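Local coordinates for protein extracellular ligand-binding receptor (Desulfohalobium retbaense DSM 5692, PDB 5ERE) that probably senses small molecules outside the cell, binding 2-oxo-4-methylpentanoic acid in a periplasmic-binding-protein domain and cytosine in a PAS-like sensor domain, at residues A[428-440]-A[451-463]. Sequence-based numbering, arbitrary orientation.
Sequences KMVEGFVGIDLEH and GSVSVLTQPDFFG. With CYT (6-aminopyrimidin-2(1H)-one), chain C; ACY (acetic acid), chain D.
Ile436 O is gripped twice by Thr457: the backbone N meets it almost head-on at 2.9 Å, while OG1 donates to the same oxygen in the carbonyl plane, on a lone pair. For this, OG1 sits between its own backbone N and carbonyl carbon (chi1 56°). Beyond this fork the strands run antiparallel, Leu438 exchanging both backbone bonds with Val455 and His440 with Val453. Leu438, His440 and Val455 pack on helix 324-357, whereas Asp437, Glu439, Ser454 and Leu456 face the bound cytosine. This is the central hairpin of a PAS-like (Cache) sensor domain, whose antiparallel sheet carries the long helix on one face and the ligand pocket on the other. Glu439 OE1 takes the hydroxyl of Ser452 nearly end-on, at 2.6 Å from OG, and its OE2 lies 2.5 Å from Asp437 OD2. With an alanine here the Ser452 hydroxyl is likely to lose its acceptor, and Asp437 its neighbouring carboxylate at the pocket wall. Leu456 lines the pocket, CD1 3.6 Å from Met429 CG and CD2 against the Glu431 carboxylate. That carboxylate binds cytosine through both oxygens, OE1 to N3 (2.7 Å) and OE2 to N4, while Val430 N holds cytosine O2; Asn380 also bonds OE2. Pro459 CG sits squarely over the Phe433 ring, 3.8 Å from its centroid, a CH-pi contact, and Tyr379 meets the same ring edge-to-face. Ile436 CD1 reaches Phe462 CE2 at the start of helix 461-470, where an acetate, probably from the crystallisation liquor, accepts bonds from Phe462 N and Gly463 N.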
loop_
_atom_site.group_PDB
_atom_site.type_symbol
_atom_site.label_atom_id
_atom_site.label_comp_id
_atom_site.label_asym_id
_atom_site.label_seq_id
_atom_site.Cartn_x
_atom_site.Cartn_y
_atom_site.Cartn_z
ATOM N N LYS A 428 4.695 -1.134 -31.890
ATOM C CA LYS A 428 3.845 -2.301 -32.175
ATOM C C LYS A 428 4.707 -3.482 -32.631
ATOM O O LYS A 428 5.500 -3.392 -33.569
ATOM C CB LYS A 428 2.781 -1.948 -33.225
ATOM C CG LYS A 428 1.783 -3.082 -33.554
ATOM C CD LYS A 428 0.742 -3.311 -32.451
ATOM C CE LYS A 428 -0.274 -4.389 -32.850
ATOM N NZ LYS A 428 -1.228 -3.958 -33.926
HETATM N N MSE A 429 4.572 -4.592 -31.927
HETATM C CA MSE A 429 5.351 -5.784 -32.220
HETATM C C MSE A 429 4.511 -6.754 -33.090
HETATM O O MSE A 429 3.286 -6.680 -33.058
HETATM C CB MSE A 429 5.768 -6.439 -30.908
HETATM C CG MSE A 429 6.565 -5.529 -29.986
HETATM SE SE MSE A 429 8.350 -5.182 -30.725
HETATM C CE MSE A 429 8.960 -3.836 -29.414
ATOM N N VAL A 430 5.155 -7.661 -33.837
ATOM C CA VAL A 430 4.408 -8.642 -34.663
ATOM C C VAL A 430 3.507 -9.516 -33.814
ATOM O O VAL A 430 2.526 -10.085 -34.317
ATOM C CB VAL A 430 5.335 -9.576 -35.496
ATOM C CG1 VAL A 430 6.063 -8.803 -36.566
ATOM C CG2 VAL A 430 6.315 -10.339 -34.616
ATOM N N GLU A 431 3.850 -9.626 -32.528
ATOM C CA GLU A 431 3.075 -10.415 -31.581
ATOM C C GLU A 431 1.689 -9.838 -31.285
ATOM O O GLU A 431 0.864 -10.525 -30.689
ATOM C CB GLU A 431 3.860 -10.570 -30.272
ATOM C CG GLU A 431 5.035 -11.516 -30.377
ATOM C CD GLU A 431 6.300 -10.941 -30.975
ATOM O OE1 GLU A 431 6.372 -9.730 -31.358
ATOM O OE2 GLU A 431 7.256 -11.736 -31.067
ATOM N N GLY A 432 1.452 -8.583 -31.691
ATOM C CA GLY A 432 0.140 -7.959 -31.606
ATOM C C GLY A 432 -0.096 -6.913 -30.526
ATOM O O GLY A 432 -1.244 -6.629 -30.193
ATOM N N PHE A 433 0.965 -6.346 -29.957
ATOM C CA PHE A 433 0.783 -5.318 -28.937
ATOM C C PHE A 433 1.947 -4.326 -28.940
ATOM O O PHE A 433 3.005 -4.584 -29.529
ATOM C CB PHE A 433 0.590 -5.967 -27.554
ATOM C CG PHE A 433 1.806 -6.739 -27.045
ATOM C CD1 PHE A 433 2.833 -6.074 -26.351
ATOM C CD2 PHE A 433 1.934 -8.098 -27.272
ATOM C CE1 PHE A 433 3.952 -6.766 -25.876
ATOM C CE2 PHE A 433 3.065 -8.803 -26.798
ATOM C CZ PHE A 433 4.068 -8.130 -26.108
ATOM N N VAL A 434 1.729 -3.182 -28.308
ATOM C CA VAL A 434 2.771 -2.161 -28.167
ATOM C C VAL A 434 3.693 -2.606 -27.027
ATOM O O VAL A 434 3.261 -2.696 -25.871
ATOM C CB VAL A 434 2.174 -0.796 -27.874
ATOM C CG1 VAL A 434 3.221 0.266 -27.736
ATOM C CG2 VAL A 434 1.215 -0.411 -28.995
ATOM N N GLY A 435 4.936 -2.914 -27.356
ATOM C CA GLY A 435 5.855 -3.399 -26.345
ATOM C C GLY A 435 7.243 -2.808 -26.481
ATOM O O GLY A 435 7.486 -1.916 -27.290
ATOM N N ILE A 436 8.153 -3.355 -25.685
ATOM C CA ILE A 436 9.556 -2.910 -25.609
ATOM C C ILE A 436 10.491 -4.130 -25.711
ATOM O O ILE A 436 10.288 -5.114 -25.001
ATOM C CB ILE A 436 9.843 -2.142 -24.294
ATOM C CG1 ILE A 436 9.068 -0.822 -24.281
ATOM C CG2 ILE A 436 11.354 -1.856 -24.142
ATOM C CD1 ILE A 436 8.987 -0.184 -22.909
ATOM N N ASP A 437 11.416 -4.041 -26.675
ATOM C CA ASP A 437 12.372 -5.066 -27.099
ATOM C C ASP A 437 13.799 -4.725 -26.647
ATOM O O ASP A 437 14.279 -3.618 -26.904
ATOM C CB ASP A 437 12.318 -5.175 -28.642
ATOM C CG ASP A 437 13.223 -6.286 -29.206
ATOM O OD1 ASP A 437 13.538 -7.245 -28.488
ATOM O OD2 ASP A 437 13.610 -6.199 -30.390
ATOM N N LEU A 438 14.474 -5.649 -25.964
ATOM C CA LEU A 438 15.897 -5.494 -25.653
ATOM C C LEU A 438 16.685 -6.480 -26.490
ATOM O O LEU A 438 16.440 -7.697 -26.408
ATOM C CB LEU A 438 16.152 -5.716 -24.154
ATOM C CG LEU A 438 17.599 -5.759 -23.643
ATOM C CD1 LEU A 438 18.382 -4.545 -24.002
ATOM C CD2 LEU A 438 17.566 -5.915 -22.139
ATOM N N GLU A 439 17.603 -5.971 -27.313
ATOM C CA GLU A 439 18.397 -6.835 -28.206
ATOM C C GLU A 439 19.894 -6.684 -28.051
ATOM O O GLU A 439 20.410 -5.582 -27.866
ATOM C CB GLU A 439 18.058 -6.575 -29.667
ATOM C CG GLU A 439 16.575 -6.723 -30.021
ATOM C CD GLU A 439 16.294 -7.626 -31.241
ATOM O OE1 GLU A 439 17.216 -8.308 -31.753
ATOM O OE2 GLU A 439 15.117 -7.673 -31.680
ATOM N N HIS A 440 20.594 -7.806 -28.125
ATOM C CA HIS A 440 22.049 -7.786 -28.221
ATOM C C HIS A 440 22.472 -8.404 -29.542
ATOM O O HIS A 440 21.877 -9.393 -29.991
ATOM C CB HIS A 440 22.704 -8.528 -27.055
ATOM C CG HIS A 440 22.722 -7.753 -25.777
ATOM N ND1 HIS A 440 23.893 -7.379 -25.155
ATOM C CD2 HIS A 440 21.719 -7.264 -25.014
ATOM C CE1 HIS A 440 23.605 -6.716 -24.046
ATOM N NE2 HIS A 440 22.294 -6.629 -23.943
ATOM N N GLY A 451 23.566 -11.509 -36.523
ATOM C CA GLY A 451 22.214 -11.117 -36.167
ATOM C C GLY A 451 22.103 -10.754 -34.711
ATOM O O GLY A 451 23.045 -10.221 -34.114
ATOM N N SER A 452 20.966 -11.070 -34.107
ATOM C CA SER A 452 20.708 -10.568 -32.765
ATOM C C SER A 452 19.784 -11.477 -31.992
ATOM O O SER A 452 19.041 -12.264 -32.571
ATOM C CB SER A 452 20.104 -9.157 -32.828
ATOM O OG SER A 452 18.884 -9.168 -33.570
ATOM N N VAL A 453 19.833 -11.325 -30.672
ATOM C CA VAL A 453 18.968 -12.047 -29.774
ATOM C C VAL A 453 18.202 -11.044 -28.934
ATOM O O VAL A 453 18.749 -10.009 -28.502
ATOM C CB VAL A 453 19.787 -13.061 -28.907
ATOM C CG1 VAL A 453 20.852 -12.358 -28.075
ATOM C CG2 VAL A 453 18.879 -13.889 -28.014
ATOM N N SER A 454 16.915 -11.347 -28.744
ATOM C CA SER A 454 15.906 -10.428 -28.173
ATOM C C SER A 454 15.102 -10.959 -26.971
ATOM O O SER A 454 14.790 -12.153 -26.895
ATOM C CB SER A 454 14.920 -10.056 -29.274
ATOM O OG SER A 454 13.677 -9.583 -28.766
ATOM N N VAL A 455 14.813 -10.078 -26.014
ATOM C CA VAL A 455 13.724 -10.290 -25.052
ATOM C C VAL A 455 12.704 -9.209 -25.324
ATOM O O VAL A 455 13.044 -8.043 -25.278
ATOM C CB VAL A 455 14.156 -10.209 -23.568
ATOM C CG1 VAL A 455 12.945 -10.256 -22.634
ATOM C CG2 VAL A 455 15.085 -11.379 -23.216
ATOM N N LEU A 456 11.478 -9.632 -25.624
ATOM C CA LEU A 456 10.339 -8.746 -25.726
ATOM C C LEU A 456 9.560 -8.778 -24.401
ATOM O O LEU A 456 9.180 -9.842 -23.908
ATOM C CB LEU A 456 9.456 -9.173 -26.918
ATOM C CG LEU A 456 8.052 -8.587 -26.973
ATOM C CD1 LEU A 456 8.093 -7.091 -27.153
ATOM C CD2 LEU A 456 7.230 -9.245 -28.116
ATOM N N THR A 457 9.323 -7.616 -23.804
ATOM C CA THR A 457 8.640 -7.572 -22.502
ATOM C C THR A 457 7.108 -7.751 -22.666
ATOM O O THR A 457 6.576 -7.557 -23.735
ATOM C CB THR A 457 8.927 -6.256 -21.748
ATOM O OG1 THR A 457 8.547 -5.163 -22.577
ATOM C CG2 THR A 457 10.403 -6.120 -21.406
ATOM N N GLN A 458 6.444 -8.143 -21.585
ATOM C CA GLN A 458 4.991 -8.298 -21.499
ATOM C C GLN A 458 4.266 -6.999 -21.831
ATOM O O GLN A 458 4.848 -5.955 -21.618
ATOM C CB GLN A 458 4.605 -8.703 -20.083
ATOM C CG GLN A 458 5.018 -10.120 -19.656
ATOM C CD GLN A 458 3.997 -11.181 -20.060
ATOM O OE1 GLN A 458 2.796 -10.906 -20.125
ATOM N NE2 GLN A 458 4.469 -12.408 -20.317
ATOM N N PRO A 459 3.011 -7.076 -22.322
ATOM C CA PRO A 459 2.198 -5.883 -22.600
ATOM C C PRO A 459 1.998 -5.023 -21.364
ATOM O O PRO A 459 1.926 -3.820 -21.510
ATOM C CB PRO A 459 0.842 -6.444 -23.067
ATOM C CG PRO A 459 1.025 -7.849 -23.353
ATOM C CD PRO A 459 2.281 -8.327 -22.639
ATOM N N ASP A 460 1.909 -5.617 -20.178
ATOM C CA ASP A 460 1.668 -4.849 -18.959
ATOM C C ASP A 460 2.937 -4.725 -18.105
ATOM O O ASP A 460 2.862 -4.710 -16.881
ATOM C CB ASP A 460 0.568 -5.485 -18.122
ATOM C CG ASP A 460 0.963 -6.843 -17.595
ATOM O OD1 ASP A 460 1.879 -7.444 -18.211
ATOM O OD2 ASP A 460 0.400 -7.275 -16.556
ATOM N N PHE A 461 4.086 -4.650 -18.772
ATOM C CA PHE A 461 5.392 -4.609 -18.108
ATOM C C PHE A 461 5.449 -3.496 -17.042
ATOM O O PHE A 461 5.663 -3.734 -15.852
ATOM C CB PHE A 461 6.499 -4.412 -19.174
ATOM C CG PHE A 461 7.869 -4.145 -18.590
ATOM C CD1 PHE A 461 8.627 -5.192 -18.030
ATOM C CD2 PHE A 461 8.394 -2.881 -18.594
ATOM C CE1 PHE A 461 9.865 -4.949 -17.485
ATOM C CE2 PHE A 461 9.651 -2.634 -18.040
ATOM C CZ PHE A 461 10.379 -3.656 -17.495
ATOM N N PHE A 462 5.264 -2.255 -17.455
ATOM C CA PHE A 462 5.387 -1.186 -16.496
ATOM C C PHE A 462 4.314 -1.224 -15.429
ATOM O O PHE A 462 4.612 -1.097 -14.253
ATOM C CB PHE A 462 5.363 0.161 -17.210
ATOM C CG PHE A 462 6.635 0.492 -17.924
ATOM C CD1 PHE A 462 7.803 0.714 -17.216
ATOM C CD2 PHE A 462 6.662 0.601 -19.306
ATOM C CE1 PHE A 462 8.982 1.025 -17.871
ATOM C CE2 PHE A 462 7.833 0.902 -19.973
ATOM C CZ PHE A 462 8.997 1.120 -19.249
ATOM N N GLY A 463 3.061 -1.391 -15.840
ATOM C CA GLY A 463 1.950 -1.470 -14.913
ATOM C C GLY A 463 2.117 -2.522 -13.840
ATOM O O GLY A 463 1.809 -2.279 -12.676
HETATM N N3 CYT C . 8.929 -9.036 -31.895
HETATM C C4 CYT C . 9.969 -9.536 -31.228
HETATM N N1 CYT C . 10.308 -7.272 -32.706
HETATM C C2 CYT C . 9.059 -7.905 -32.646
HETATM O O2 CYT C . 8.086 -7.400 -33.249
HETATM N N4 CYT C . 9.770 -10.676 -30.509
HETATM C C5 CYT C . 11.260 -8.905 -31.277
HETATM C C6 CYT C . 11.386 -7.790 -32.017
HETATM C C ACY D . 2.796 -1.277 -19.753
HETATM O O ACY D . 2.243 -1.492 -18.632
HETATM O OXT ACY D . 3.998 -1.520 -20.007
HETATM C CH3 ACY D . 1.976 -0.683 -20.884
HETATM O O HOH W 1 1.189 -2.900 -24.199
#